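Local structure of UBP3-associated protein BRE5 (Saccharomyces cerevisiae, 2QIY) at residues A[21-26]-A[120-125]; A[110-115]-A[142-147]; A[61-66]-A[72-77]. The protein acts with UBP3 in de-ubiquitination, cleaving ubiquitin, and is represented here by its NTF2-like domain. All coordinates share one frame; numbering follows the deposited sequence.

Contact 1: residues A[21-26]-A[120-125]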
loop_
_atom_site.group_PDB
_atom_site.type_symbol
_atom_site.label_atom_id
_atom_site.label_comp_id
_atom_site.label_asym_id
_atom_site.label_seq_id
_atom_site.Cartn_x
_atom_site.Cartn_y
_atom_site.Cartn_z
ATOM N N ASN A 21 17.721 4.197 -2.190
ATOM C CA ASN A 21 18.678 4.040 -1.084
ATOM C C ASN A 21 18.324 2.937 -0.077
ATOM O O ASN A 21 19.203 2.173 0.347
ATOM C CB ASN A 21 18.913 5.372 -0.371
ATOM C CG ASN A 21 19.661 6.378 -1.245
ATOM O OD1 ASN A 21 20.412 5.999 -2.149
ATOM N ND2 ASN A 21 19.452 7.663 -0.982
ATOM N N TYR A 22 17.039 2.842 0.266
ATOM C CA TYR A 22 16.517 1.815 1.175
ATOM C C TYR A 22 16.766 0.392 0.657
ATOM O O TYR A 22 17.287 -0.456 1.381
ATOM C CB TYR A 22 15.015 2.041 1.343
ATOM C CG TYR A 22 14.278 1.001 2.144
ATOM C CD1 TYR A 22 14.153 1.127 3.519
ATOM C CD2 TYR A 22 13.659 -0.084 1.520
ATOM C CE1 TYR A 22 13.439 0.182 4.258
ATOM C CE2 TYR A 22 12.932 -1.044 2.250
ATOM C CZ TYR A 22 12.834 -0.906 3.624
ATOM O OH TYR A 22 12.132 -1.839 4.348
ATOM N N TYR A 23 16.391 0.125 -0.591
ATOM C CA TYR A 23 16.553 -1.240 -1.099
ATOM C C TYR A 23 17.995 -1.597 -1.359
ATOM O O TYR A 23 18.401 -2.750 -1.181
ATOM C CB TYR A 23 15.689 -1.504 -2.323
ATOM C CG TYR A 23 14.205 -1.445 -2.040
ATOM C CD1 TYR A 23 13.571 -2.410 -1.240
ATOM C CD2 TYR A 23 13.420 -0.428 -2.590
ATOM C CE1 TYR A 23 12.179 -2.341 -0.981
ATOM C CE2 TYR A 23 12.051 -0.362 -2.357
ATOM C CZ TYR A 23 11.437 -1.312 -1.553
ATOM O OH TYR A 23 10.084 -1.237 -1.331
ATOM N N GLU A 24 18.796 -0.610 -1.733
ATOM C CA GLU A 24 20.179 -0.904 -2.015
ATOM C C GLU A 24 20.962 -1.125 -0.726
ATOM O O GLU A 24 21.913 -1.904 -0.721
ATOM C CB GLU A 24 20.784 0.146 -2.933
ATOM C CG GLU A 24 20.237 0.040 -4.375
ATOM C CD GLU A 24 20.763 1.134 -5.299
ATOM O OE1 GLU A 24 21.333 2.129 -4.793
ATOM O OE2 GLU A 24 20.632 0.983 -6.540
ATOM N N ARG A 25 20.536 -0.478 0.368
ATOM C CA ARG A 25 21.154 -0.700 1.683
ATOM C C ARG A 25 20.969 -2.140 2.145
ATOM O O ARG A 25 21.813 -2.670 2.881
ATOM C CB ARG A 25 20.602 0.264 2.752
ATOM C CG ARG A 25 21.106 1.676 2.610
ATOM C CD ARG A 25 20.796 2.490 3.856
ATOM N NE ARG A 25 19.561 3.271 3.740
ATOM C CZ ARG A 25 18.412 2.959 4.325
ATOM N NH1 ARG A 25 18.319 1.873 5.090
ATOM N NH2 ARG A 25 17.352 3.743 4.164
ATOM N N MET A 26 19.866 -2.765 1.732
ATOM C CA MET A 26 19.637 -4.180 2.005
ATOM C C MET A 26 20.683 -5.048 1.348
ATOM O O MET A 26 21.118 -6.045 1.926
ATOM C CB MET A 26 18.275 -4.612 1.500
ATOM C CG MET A 26 17.194 -3.890 2.221
ATOM S SD MET A 26 15.642 -4.735 1.948
ATOM C CE MET A 26 14.595 -3.851 3.125
ATOM N N TYR A 120 7.155 -12.251 -6.056
ATOM C CA TYR A 120 5.991 -12.030 -5.221
ATOM C C TYR A 120 5.593 -10.570 -5.394
ATOM O O TYR A 120 6.452 -9.669 -5.272
ATOM C CB TYR A 120 6.367 -12.228 -3.762
ATOM C CG TYR A 120 6.866 -13.607 -3.435
ATOM C CD1 TYR A 120 8.189 -13.963 -3.660
ATOM C CD2 TYR A 120 5.999 -14.558 -2.900
ATOM C CE1 TYR A 120 8.672 -15.233 -3.343
ATOM C CE2 TYR A 120 6.444 -15.823 -2.573
ATOM C CZ TYR A 120 7.797 -16.168 -2.807
ATOM O OH TYR A 120 8.256 -17.439 -2.521
ATOM N N LYS A 121 4.320 -10.322 -5.671
ATOM C CA LYS A 121 3.823 -8.950 -5.851
ATOM C C LYS A 121 3.747 -8.335 -4.484
ATOM O O LYS A 121 3.380 -9.029 -3.534
ATOM C CB LYS A 121 2.413 -8.961 -6.398
ATOM C CG LYS A 121 2.322 -9.171 -7.893
ATOM C CD LYS A 121 0.980 -8.556 -8.339
ATOM C CE LYS A 121 0.999 -8.098 -9.800
ATOM N NZ LYS A 121 2.054 -7.127 -10.155
ATOM N N PHE A 122 4.082 -7.052 -4.362
ATOM C CA PHE A 122 4.004 -6.424 -3.037
ATOM C C PHE A 122 3.589 -4.975 -3.137
ATOM O O PHE A 122 3.726 -4.332 -4.177
ATOM C CB PHE A 122 5.379 -6.482 -2.342
ATOM C CG PHE A 122 6.373 -5.469 -2.883
ATOM C CD1 PHE A 122 6.480 -4.214 -2.271
ATOM C CD2 PHE A 122 7.143 -5.737 -4.012
ATOM C CE1 PHE A 122 7.353 -3.260 -2.747
ATOM C CE2 PHE A 122 8.028 -4.797 -4.494
ATOM C CZ PHE A 122 8.141 -3.543 -3.864
ATOM N N CYS A 123 3.071 -4.480 -2.018
ATOM C CA CYS A 123 2.945 -3.060 -1.790
ATOM C C CYS A 123 3.652 -2.747 -0.474
ATOM O O CYS A 123 3.583 -3.511 0.505
ATOM C CB CYS A 123 1.485 -2.688 -1.746
ATOM S SG CYS A 123 0.433 -3.579 -0.654
ATOM N N GLN A 124 4.402 -1.661 -0.458
ATOM C CA GLN A 124 5.143 -1.321 0.754
ATOM C C GLN A 124 4.909 0.155 1.038
ATOM O O GLN A 124 5.027 0.984 0.130
ATOM C CB GLN A 124 6.652 -1.619 0.619
ATOM C CG GLN A 124 7.451 -1.407 1.943
ATOM C CD GLN A 124 8.829 -2.085 1.964
ATOM O OE1 GLN A 124 9.533 -2.068 2.994
ATOM N NE2 GLN A 124 9.215 -2.685 0.854
ATOM N N THR A 125 4.603 0.479 2.296
ATOM C CA THR A 125 4.303 1.856 2.659
ATOM C C THR A 125 5.265 2.323 3.725
ATOM O O THR A 125 5.585 1.563 4.635
ATOM C CB THR A 125 2.854 1.953 3.172
ATOM O OG1 THR A 125 1.991 1.723 2.052
ATOM C CG2 THR A 125 2.569 3.303 3.714
#

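Contact 2: residues A[110-115]-A[142-147]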
loop_
_atom_site.group_PDB
_atom_site.type_symbol
_atom_site.label_atom_id
_atom_site.label_comp_id
_atom_site.label_asym_id
_atom_site.label_seq_id
_atom_site.Cartn_x
_atom_site.Cartn_y
_atom_site.Cartn_z
ATOM N N GLY A 110 5.376 -3.289 -6.522
ATOM C CA GLY A 110 6.280 -3.914 -7.490
ATOM C C GLY A 110 6.259 -5.412 -7.339
ATOM O O GLY A 110 5.298 -5.974 -6.797
ATOM N N GLU A 111 7.334 -6.039 -7.795
ATOM C CA GLU A 111 7.494 -7.490 -7.705
ATOM C C GLU A 111 8.863 -7.759 -7.102
ATOM O O GLU A 111 9.867 -7.253 -7.581
ATOM C CB GLU A 111 7.301 -8.141 -9.074
ATOM C CG GLU A 111 5.851 -7.944 -9.571
ATOM C CD GLU A 111 5.434 -8.806 -10.754
ATOM O OE1 GLU A 111 6.207 -9.665 -11.224
ATOM O OE2 GLU A 111 4.247 -8.643 -11.151
ATOM N N MET A 112 8.851 -8.489 -5.991
ATOM C CA MET A 112 10.034 -8.708 -5.176
ATOM C C MET A 112 10.459 -10.164 -5.289
ATOM O O MET A 112 9.624 -11.058 -5.406
ATOM C CB MET A 112 9.691 -8.347 -3.708
ATOM C CG MET A 112 10.843 -8.460 -2.763
ATOM S SD MET A 112 10.340 -7.781 -1.169
ATOM C CE MET A 112 10.305 -6.039 -1.553
ATOM N N PHE A 113 11.758 -10.412 -5.272
ATOM C CA PHE A 113 12.237 -11.792 -5.211
ATOM C C PHE A 113 13.588 -11.794 -4.507
ATOM O O PHE A 113 14.090 -10.735 -4.095
ATOM C CB PHE A 113 12.290 -12.461 -6.588
ATOM C CG PHE A 113 13.273 -11.831 -7.564
ATOM C CD1 PHE A 113 14.442 -12.518 -7.910
ATOM C CD2 PHE A 113 12.998 -10.607 -8.165
ATOM C CE1 PHE A 113 15.341 -11.970 -8.807
ATOM C CE2 PHE A 113 13.914 -10.042 -9.110
ATOM C CZ PHE A 113 15.070 -10.730 -9.407
ATOM N N TRP A 114 14.112 -12.989 -4.288
ATOM C CA TRP A 114 15.447 -13.132 -3.721
ATOM C C TRP A 114 16.202 -14.016 -4.693
ATOM O O TRP A 114 15.599 -14.729 -5.518
ATOM C CB TRP A 114 15.357 -13.743 -2.313
ATOM C CG TRP A 114 14.679 -12.807 -1.309
ATOM C CD1 TRP A 114 15.302 -12.028 -0.351
ATOM C CD2 TRP A 114 13.285 -12.553 -1.183
ATOM N NE1 TRP A 114 14.371 -11.302 0.345
ATOM C CE2 TRP A 114 13.122 -11.601 -0.140
ATOM C CE3 TRP A 114 12.139 -13.041 -1.845
ATOM C CZ2 TRP A 114 11.857 -11.135 0.262
ATOM C CZ3 TRP A 114 10.871 -12.549 -1.451
ATOM C CH2 TRP A 114 10.756 -11.606 -0.419
ATOM N N THR A 115 17.527 -13.984 -4.641
ATOM C CA THR A 115 18.311 -14.825 -5.543
ATOM C C THR A 115 17.724 -16.227 -5.657
ATOM O O THR A 115 17.542 -16.927 -4.645
ATOM C CB THR A 115 19.764 -14.899 -5.066
ATOM O OG1 THR A 115 20.249 -13.558 -4.910
ATOM C CG2 THR A 115 20.609 -15.686 -6.073
ATOM N N ASP A 142 7.034 1.362 8.367
ATOM C CA ASP A 142 7.451 0.583 7.208
ATOM C C ASP A 142 6.623 -0.692 7.218
ATOM O O ASP A 142 6.812 -1.521 8.098
ATOM C CB ASP A 142 8.938 0.268 7.375
ATOM C CG ASP A 142 9.505 -0.567 6.241
ATOM O OD1 ASP A 142 8.738 -1.065 5.394
ATOM O OD2 ASP A 142 10.755 -0.708 6.215
ATOM N N ILE A 143 5.687 -0.816 6.265
ATOM C CA ILE A 143 4.793 -1.995 6.195
ATOM C C ILE A 143 4.867 -2.580 4.799
ATOM O O ILE A 143 4.690 -1.853 3.806
ATOM C CB ILE A 143 3.295 -1.649 6.403
ATOM C CG1 ILE A 143 3.041 -0.934 7.743
ATOM C CG2 ILE A 143 2.417 -2.951 6.208
ATOM C CD1 ILE A 143 1.587 -0.408 7.851
ATOM N N ILE A 144 5.161 -3.882 4.690
ATOM C CA ILE A 144 5.012 -4.564 3.403
ATOM C C ILE A 144 3.838 -5.559 3.453
ATOM O O ILE A 144 3.592 -6.206 4.476
ATOM C CB ILE A 144 6.332 -5.260 2.968
ATOM C CG1 ILE A 144 6.266 -5.726 1.501
ATOM C CG2 ILE A 144 6.718 -6.416 3.940
ATOM C CD1 ILE A 144 7.674 -6.075 0.933
ATOM N N ARG A 145 3.123 -5.655 2.335
ATOM C CA ARG A 145 2.051 -6.624 2.210
ATOM C C ARG A 145 2.232 -7.320 0.857
ATOM O O ARG A 145 2.323 -6.657 -0.189
ATOM C CB ARG A 145 0.668 -5.938 2.295
ATOM C CG ARG A 145 -0.494 -6.793 1.727
ATOM C CD ARG A 145 -0.744 -8.105 2.473
ATOM N NE ARG A 145 -1.058 -7.908 3.900
ATOM C CZ ARG A 145 -1.456 -8.886 4.723
ATOM N NH1 ARG A 145 -1.629 -10.141 4.267
ATOM N NH2 ARG A 145 -1.741 -8.618 5.999
ATOM N N PHE A 146 2.306 -8.645 0.872
ATOM C CA PHE A 146 2.333 -9.409 -0.375
ATOM C C PHE A 146 0.928 -9.675 -0.881
ATOM O O PHE A 146 0.008 -9.937 -0.108
ATOM C CB PHE A 146 3.166 -10.694 -0.195
ATOM C CG PHE A 146 4.585 -10.391 0.117
ATOM C CD1 PHE A 146 5.483 -10.074 -0.917
ATOM C CD2 PHE A 146 5.038 -10.352 1.433
ATOM C CE1 PHE A 146 6.804 -9.744 -0.616
ATOM C CE2 PHE A 146 6.362 -10.019 1.749
ATOM C CZ PHE A 146 7.262 -9.715 0.711
ATOM N N ILE A 147 0.779 -9.561 -2.191
ATOM C CA ILE A 147 -0.510 -9.566 -2.864
ATOM C C ILE A 147 -0.528 -10.787 -3.779
ATOM O O ILE A 147 0.397 -10.998 -4.541
ATOM C CB ILE A 147 -0.692 -8.227 -3.664
ATOM C CG1 ILE A 147 -0.543 -7.017 -2.699
ATOM C CG2 ILE A 147 -2.048 -8.188 -4.384
ATOM C CD1 ILE A 147 -0.735 -5.631 -3.335
#

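Contact 3: residues A[61-66]-A[72-77]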
loop_
_atom_site.group_PDB
_atom_site.type_symbol
_atom_site.label_atom_id
_atom_site.label_comp_id
_atom_site.label_asym_id
_atom_site.label_seq_id
_atom_site.Cartn_x
_atom_site.Cartn_y
_atom_site.Cartn_z
ATOM N N PRO A 61 4.300 -14.515 4.527
ATOM C CA PRO A 61 3.801 -13.938 5.772
ATOM C C PRO A 61 4.720 -12.815 6.242
ATOM O O PRO A 61 5.883 -12.725 5.816
ATOM C CB PRO A 61 3.864 -15.118 6.753
ATOM C CG PRO A 61 5.027 -15.929 6.253
ATOM C CD PRO A 61 4.981 -15.808 4.747
ATOM N N THR A 62 4.199 -11.961 7.112
ATOM C CA THR A 62 4.999 -10.878 7.679
ATOM C C THR A 62 4.976 -10.929 9.195
ATOM O O THR A 62 4.181 -11.662 9.800
ATOM C CB THR A 62 4.510 -9.487 7.202
ATOM O OG1 THR A 62 3.126 -9.357 7.552
ATOM C CG2 THR A 62 4.689 -9.370 5.681
ATOM N N VAL A 63 5.844 -10.133 9.798
ATOM C CA VAL A 63 5.995 -10.100 11.238
ATOM C C VAL A 63 6.189 -8.634 11.670
ATOM O O VAL A 63 6.820 -7.852 10.939
ATOM C CB VAL A 63 7.218 -10.972 11.705
ATOM C CG1 VAL A 63 8.551 -10.542 11.033
ATOM C CG2 VAL A 63 7.331 -10.935 13.213
ATOM N N LYS A 64 5.640 -8.274 12.831
ATOM C CA LYS A 64 5.770 -6.927 13.384
ATOM C C LYS A 64 6.944 -6.809 14.349
ATOM O O LYS A 64 7.124 -7.649 15.257
ATOM C CB LYS A 64 4.480 -6.538 14.116
ATOM C CG LYS A 64 3.319 -6.436 13.152
ATOM C CD LYS A 64 2.048 -6.064 13.883
ATOM C CE LYS A 64 0.961 -5.771 12.873
ATOM N NZ LYS A 64 -0.278 -5.275 13.605
ATOM N N VAL A 65 7.722 -5.747 14.164
ATOM C CA VAL A 65 8.888 -5.441 15.026
ATOM C C VAL A 65 8.809 -3.956 15.372
ATOM O O VAL A 65 8.552 -3.133 14.486
ATOM C CB VAL A 65 10.237 -5.683 14.279
ATOM C CG1 VAL A 65 11.420 -5.645 15.257
ATOM C CG2 VAL A 65 10.220 -7.004 13.528
ATOM N N THR A 66 9.091 -3.605 16.624
ATOM C CA THR A 66 8.967 -2.220 17.066
ATOM C C THR A 66 10.241 -1.756 17.764
ATOM O O THR A 66 10.781 -2.475 18.596
ATOM C CB THR A 66 7.732 -2.066 18.014
ATOM O OG1 THR A 66 6.550 -2.317 17.246
ATOM C CG2 THR A 66 7.643 -0.667 18.597
ATOM N N ASN A 72 16.922 -3.654 14.261
ATOM C CA ASN A 72 18.281 -4.066 13.959
ATOM C C ASN A 72 18.524 -5.555 14.167
ATOM O O ASN A 72 19.154 -6.214 13.336
ATOM C CB ASN A 72 19.303 -3.305 14.798
ATOM C CG ASN A 72 20.699 -3.842 14.559
ATOM O OD1 ASN A 72 21.328 -4.501 15.431
ATOM N ND2 ASN A 72 21.184 -3.612 13.358
ATOM N N LYS A 73 18.026 -6.095 15.274
ATOM C CA LYS A 73 18.208 -7.514 15.568
ATOM C C LYS A 73 17.522 -8.373 14.493
ATOM O O LYS A 73 18.060 -9.411 14.070
ATOM C CB LYS A 73 17.682 -7.819 16.970
ATOM C CG LYS A 73 17.674 -9.294 17.371
ATOM C CD LYS A 73 16.952 -9.520 18.737
ATOM C CE LYS A 73 16.248 -8.246 19.270
ATOM N NZ LYS A 73 14.822 -8.434 19.737
ATOM N N PHE A 74 16.335 -7.952 14.075
ATOM C CA PHE A 74 15.609 -8.645 13.003
ATOM C C PHE A 74 16.393 -8.633 11.675
ATOM O O PHE A 74 16.618 -9.685 11.070
ATOM C CB PHE A 74 14.192 -8.061 12.829
ATOM C CG PHE A 74 13.488 -8.562 11.592
ATOM C CD1 PHE A 74 12.859 -9.812 11.596
ATOM C CD2 PHE A 74 13.501 -7.816 10.430
ATOM C CE1 PHE A 74 12.217 -10.292 10.446
ATOM C CE2 PHE A 74 12.863 -8.277 9.254
ATOM C CZ PHE A 74 12.237 -9.529 9.269
ATOM N N PHE A 75 16.809 -7.462 11.205
ATOM C CA PHE A 75 17.558 -7.414 9.943
ATOM C C PHE A 75 18.893 -8.162 10.021
ATOM O O PHE A 75 19.277 -8.881 9.102
ATOM C CB PHE A 75 17.795 -5.972 9.492
ATOM C CG PHE A 75 16.577 -5.330 8.861
ATOM C CD1 PHE A 75 16.150 -4.082 9.283
ATOM C CD2 PHE A 75 15.876 -5.973 7.838
ATOM C CE1 PHE A 75 15.038 -3.475 8.701
ATOM C CE2 PHE A 75 14.763 -5.369 7.243
ATOM C CZ PHE A 75 14.352 -4.125 7.678
ATOM N N SER A 76 19.583 -7.989 11.140
ATOM C CA SER A 76 20.876 -8.610 11.341
ATOM C C SER A 76 20.797 -10.146 11.349
ATOM O O SER A 76 21.656 -10.813 10.738
ATOM C CB SER A 76 21.514 -8.065 12.621
ATOM O OG SER A 76 21.821 -6.691 12.462
ATOM N N ARG A 77 19.782 -10.706 12.024
ATOM C CA ARG A 77 19.579 -12.167 12.075
ATOM C C ARG A 77 19.366 -12.750 10.684
ATOM O O ARG A 77 19.685 -13.920 10.428
ATOM C CB ARG A 77 18.387 -12.527 12.959
#

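Contact 1: residues A[21-26]-A[120-125]
Y22 and Y23 of helix 21-26 reach across to F122 and Q124 of strand 120-125. This is the helix-on-sheet packing of the NTF2-like fold, in which the long N-terminal helix lies over a strongly curved sheet. The segment axes come no nearer than 13.3 Å, so long side chains bridge the gap and the backbones do not meet.

The polar part gathers round the amide of Q124. CG of Q124 stands anti to the backbone N (chi1 -174°), and the chain runs extended from there, which carries the amide across to the helix. It meets both tyrosine hydroxyls: Q124 CD is 3.6 Å from Y23 OH and 4.1 Å from Y22 OH. The amide plane is steeply turned to both rings, by 72° to that of Y23 and by 82° to that of Y22. Y22 OH also makes a hydrogen bond to OD2 of D142 on strand 137-147, so a buried carboxylate shares this polar spot. A leucine in place of Q124 would probably leave Y23 OH facing a hydrocarbon side chain, with its polar neighbour on the strand lost.

The aromatic part lies beside it, where Y23 OH packs against F122, 3.7 Å from F122 CE1. L87 of strand 85-97 touches both side chains. The Y22 ring also meets F126 edge-to-face.

The two tyrosines brace each other within the helix. Y23 CE1 lies in the plane of the Y22 ring, at its edge, while Y22 CD2 sits 3.6 Å above the Y23 ring, over its centre.

Contact 2: residues A[110-115]-A[142-147]
F146 and W114 are the flat groups of this contact, which spans the curled sheet of the NTF2-like fold, and they come from opposite directions. F146 CZ lies near the plane of the W114 ring, at its edge, 4.1 Å from W114 CH2. Each ring has a neighbour from its own strand on one face. M112 CG stands 3.9 Å above the W114 ring, and I144 CG1 stands 4.1 Å above the F146 ring, both offset toward the rim. M112 SD lies at the edge of the F146 ring. It is 5.2 Å from the ring centroid and 80° off the ring normal, a Met-aromatic contact made near the ring plane.

The strands 110-114 and 142-147 are not neighbours in the sheet; strand 120-130 runs between them. Their axes approach to 9.1 Å. The 96° between them is consistent with the strong curl of the sheet, and the side chains meet across the bend. T46 of strand 41-46 touches W114, I144 and F146, and L85 touches M112 and W114. The indole N-H is satisfied elsewhere: W114 NE1 is hydrogen-bonded to Y48 OH. From the same strand as F146, R145 makes a salt bridge to D93 of the second subunit, so 142-147 also takes part in the dimer.

M112 and I144 meet tip to tip. The methionine leaves its strand extended and bends only at its last torsion (chi3 -72°), which brings the methyl up to the isoleucine. M112 CE ends 3.6 Å from I144 CD1, and M112 SD is 3.8 Å from that same methyl.

Contact 3: residues A[61-66]-A[72-77]
V63 and V65 of strand 62-66 pack against F74 of helix 72-77 in an apolar contact near the protein surface. The strand is outermost in the sheet of this chain, and the helix follows it in sequence. No hydrogen bond joins the two segments. V63 CG1 is 3.7 Å from F74 CE1, at the far part of the ring. V65 CG2 meets the root of the same side chain, 4.1 Å from F74 CG. Both methyls approach the ring obliquely. CG of F74 is anti to the backbone N (chi1 170°), which sends the ring out to meet V63 from the opposite direction, while V65 crosses nearer its root.

In the NTF2-like fold such helices cover one side of the curved sheet. L43 of the adjoining strand 41-46 also touches F74, so this side chain touches two neighbouring strands. K64, between the valines, makes a cation-pi contact with F94 of the second subunit.

On the helix, F74 CD2 lies above one face of the F75 ring, toward its rim. One turn is doubly tied: N72 O accepts from S76 N at 2.9 Å and from S76 OG at 2.8 Å, from opposite faces of the carbonyl plane.

In the fold
Contacts 1 and 2 are buried; contact 3 lies near the surface, about 14 and 15 Å from them between centres. All three involve the same sheet. Contacts 1 and 3 each set a helix on it, whereas contact 2 joins two of its strands across the bend. Contacts 1 and 2 are linked directly through the backbone: Y120 O lies 2.8 Å from M112 N, a probable hydrogen bond. Contact 3 touches contact 2 more lightly, with T62 CG2 3.6 Å from I144 O. Chemistry changes with place. Contact 1 gathers polar groups within the core, contact 2 is hydrocarbon, sulfur and aromatic, and contact 3 is one phenyl ring on two valines.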